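Local structure of uncharacterized protein (Bacteroides ovatus, 4ID2) at residues 96-101 with 136-141. The protein is of unknown function and belongs to the DUF4738 family, with a fold resembling a beta barrel. Numbering follows the deposited sequence.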
ATOM      1  N   SER A  96     -14.530  -6.767 -12.607  1.00 58.74           N
ATOM      2  CA  SER A  96     -14.192  -5.618 -13.444  1.00 60.29           C
ATOM      3  C   SER A  96     -12.954  -4.854 -12.937  1.00 64.45           C
ATOM      4  O   SER A  96     -12.374  -4.116 -13.727  1.00 66.11           O
ATOM      5  CB  SER A  96     -15.374  -4.655 -13.524  1.00 63.65           C
ATOM      6  OG  SER A  96     -15.754  -4.214 -12.228  1.00 72.52           O
ATOM      7  N   VAL A  97     -12.562  -4.995 -11.648  1.00 59.36           N
ATOM      8  CA  VAL A  97     -11.413  -4.258 -11.093  1.00 59.03           C
ATOM      9  C   VAL A  97     -10.361  -5.172 -10.389  1.00 62.57           C
ATOM     10  O   VAL A  97      -9.448  -4.637  -9.770  1.00 62.22           O
ATOM     11  CB  VAL A  97     -11.894  -3.126 -10.138  1.00 61.22           C
ATOM     12  CG1 VAL A  97     -12.814  -2.149 -10.869  1.00 61.58           C
ATOM     13  CG2 VAL A  97     -12.584  -3.676  -8.888  1.00 58.93           C
ATOM     14  N   VAL A  98     -10.461  -6.516 -10.501  1.00 59.56           N
ATOM     15  CA  VAL A  98      -9.495  -7.460  -9.908  1.00 59.69           C
ATOM     16  C   VAL A  98      -9.156  -8.504 -10.967  1.00 67.43           C
ATOM     17  O   VAL A  98     -10.072  -9.036 -11.599  1.00 67.29           O
ATOM     18  CB  VAL A  98     -10.020  -8.124  -8.606  1.00 61.26           C
ATOM     19  CG1 VAL A  98      -8.960  -9.041  -7.998  1.00 61.61           C
ATOM     20  CG2 VAL A  98     -10.458  -7.072  -7.591  1.00 58.87           C
ATOM     21  N   ASP A  99      -7.856  -8.801 -11.172  1.00 67.40           N
ATOM     22  CA  ASP A  99      -7.449  -9.771 -12.200  1.00 70.82           C
ATOM     23  C   ASP A  99      -7.920 -11.187 -11.836  1.00 74.95           C
ATOM     24  O   ASP A  99      -7.896 -11.564 -10.665  1.00 73.30           O
ATOM     25  CB  ASP A  99      -5.930  -9.736 -12.457  1.00 75.36           C
ATOM     26  CG  ASP A  99      -5.037 -10.185 -11.318  1.00 91.03           C
ATOM     27  OD1 ASP A  99      -5.327  -9.823 -10.153  1.00 90.05           O
ATOM     28  OD2 ASP A  99      -4.025 -10.848 -11.597  1.00101.46           O
ATOM     29  N   ALA A 100      -8.393 -11.942 -12.842  1.00 73.70           N
ATOM     30  CA  ALA A 100      -8.949 -13.293 -12.683  1.00 74.07           C
ATOM     31  C   ALA A 100      -8.034 -14.255 -11.922  1.00 78.80           C
ATOM     32  O   ALA A 100      -8.543 -15.094 -11.177  1.00 77.73           O
ATOM     33  CB  ALA A 100      -9.272 -13.885 -14.045  1.00 77.39           C
ATOM     34  N   ASN A 101      -6.701 -14.147 -12.108  1.00 77.21           N
ATOM     35  CA  ASN A 101      -5.737 -15.031 -11.432  1.00 78.02           C
ATOM     36  C   ASN A 101      -5.851 -14.883  -9.913  1.00 78.44           C
ATOM     37  O   ASN A 101      -6.099 -15.876  -9.225  1.00 77.95           O
ATOM     38  CB  ASN A 101      -4.293 -14.759 -11.895  1.00 81.37           C
HETATM   39  N   MSE A 136      -7.132  -8.304  -0.002  1.00 46.53           N
HETATM   40  CA  MSE A 136      -7.118  -7.193  -0.934  1.00 44.57           C
HETATM   41  C   MSE A 136      -8.224  -6.208  -0.592  1.00 50.48           C
HETATM   42  O   MSE A 136      -9.385  -6.583  -0.625  1.00 49.34           O
HETATM   43  CB  MSE A 136      -7.289  -7.714  -2.355  1.00 46.11           C
HETATM   44  CG  MSE A 136      -7.294  -6.630  -3.403  1.00 51.18           C
HETATM   45 SE   MSE A 136      -7.537  -7.472  -5.108  0.75 57.61          SE
HETATM   46  CE  MSE A 136      -5.545  -7.631  -5.543  1.00 57.64           C
ATOM     47  N   PRO A 137      -7.888  -4.936  -0.310  1.00 49.74           N
ATOM     48  CA  PRO A 137      -8.936  -3.953  -0.001  1.00 48.74           C
ATOM     49  C   PRO A 137      -9.662  -3.479  -1.260  1.00 53.48           C
ATOM     50  O   PRO A 137      -9.028  -3.212  -2.284  1.00 55.10           O
ATOM     51  CB  PRO A 137      -8.156  -2.815   0.668  1.00 50.68           C
ATOM     52  CG  PRO A 137      -6.796  -2.906   0.094  1.00 56.47           C
ATOM     53  CD  PRO A 137      -6.539  -4.338  -0.227  1.00 52.48           C
ATOM     54  N   LEU A 138     -10.997  -3.434  -1.199  1.00 48.76           N
ATOM     55  CA  LEU A 138     -11.875  -2.984  -2.289  1.00 48.46           C
ATOM     56  C   LEU A 138     -12.951  -2.079  -1.686  1.00 51.50           C
ATOM     57  O   LEU A 138     -13.044  -2.003  -0.457  1.00 49.63           O
ATOM     58  CB  LEU A 138     -12.518  -4.200  -2.995  1.00 48.41           C
ATOM     59  CG  LEU A 138     -11.559  -5.283  -3.514  1.00 53.67           C
ATOM     60  CD1 LEU A 138     -12.186  -6.672  -3.442  1.00 53.75           C
ATOM     61  CD2 LEU A 138     -11.092  -4.975  -4.915  1.00 55.86           C
ATOM     62  N   SER A 139     -13.777  -1.416  -2.508  1.00 49.40           N
ATOM     63  CA  SER A 139     -14.847  -0.575  -1.954  1.00 48.80           C
ATOM     64  C   SER A 139     -16.112  -0.581  -2.820  1.00 52.12           C
ATOM     65  O   SER A 139     -16.031  -0.793  -4.027  1.00 52.65           O
ATOM     66  CB  SER A 139     -14.368   0.855  -1.756  1.00 52.42           C
ATOM     67  OG  SER A 139     -13.879   1.388  -2.970  1.00 60.76           O
ATOM     68  N   ILE A 140     -17.287  -0.423  -2.164  1.00 47.27           N
ATOM     69  CA  ILE A 140     -18.612  -0.364  -2.798  1.00 46.22           C
ATOM     70  C   ILE A 140     -19.208   0.976  -2.422  1.00 48.70           C
ATOM     71  O   ILE A 140     -19.300   1.264  -1.227  1.00 48.78           O
ATOM     72  CB  ILE A 140     -19.544  -1.520  -2.328  1.00 48.38           C
ATOM     73  CG1 ILE A 140     -18.908  -2.917  -2.491  1.00 48.68           C
ATOM     74  CG2 ILE A 140     -20.916  -1.464  -3.015  1.00 49.68           C
ATOM     75  CD1 ILE A 140     -19.395  -3.870  -1.450  1.00 51.79           C
ATOM     76  N   THR A 141     -19.610   1.792  -3.400  1.00 44.10           N
ATOM     77  CA  THR A 141     -20.237   3.088  -3.124  1.00 44.07           C
ATOM     78  C   THR A 141     -21.683   3.005  -3.585  1.00 47.38           C
ATOM     79  O   THR A 141     -21.921   2.637  -4.732  1.00 47.89           O
ATOM     80  CB  THR A 141     -19.461   4.225  -3.793  1.00 49.87           C
ATOM     81  OG1 THR A 141     -18.102   4.156  -3.359  1.00 45.64           O
ATOM     82  CG2 THR A 141     -20.038   5.605  -3.464  1.00 48.07           C
TER
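V98 reaches from the loop ahead of helix 100-104 onto strand 134-142 and sets CG1 against M136 and CG2 against both L138 and, less closely, M136. The contact is wholly apolar and small, burying 139 Å² in all, and the backbones stay well apart, with the CA atoms of V97 and L138 8.9 Å from each other. Selenomethionine M136 supplies the first half: its chain is extended from the backbone N through CG (chi1 180°) to SE and turns only at the terminal CE. That straight reach carries SE to 3.6 Å from CG1 of V98, with CG2 of V98 a little farther from the same selenium at 3.9 Å. The two side chains run alongside one another with opposite sense, and the selenium lies against both branches of the valine. L138 makes the second half, crossing V98 at about a right angle. Its CD2 presses on V98 CG2 at 3.5 Å, a tight fit for two methyls, whereas CG2 of V97 touches this same CD2 more loosely at 4.4 Å. The loop thus lies over one face of the four-stranded antiparallel sheet, with V97 also resting on I150 of strand 148-158. F94, earlier in the loop, packs on L138 and I140, while across strand 134-142 from strand 148-158, M136 and L138 both meet V127 of strand 121-128.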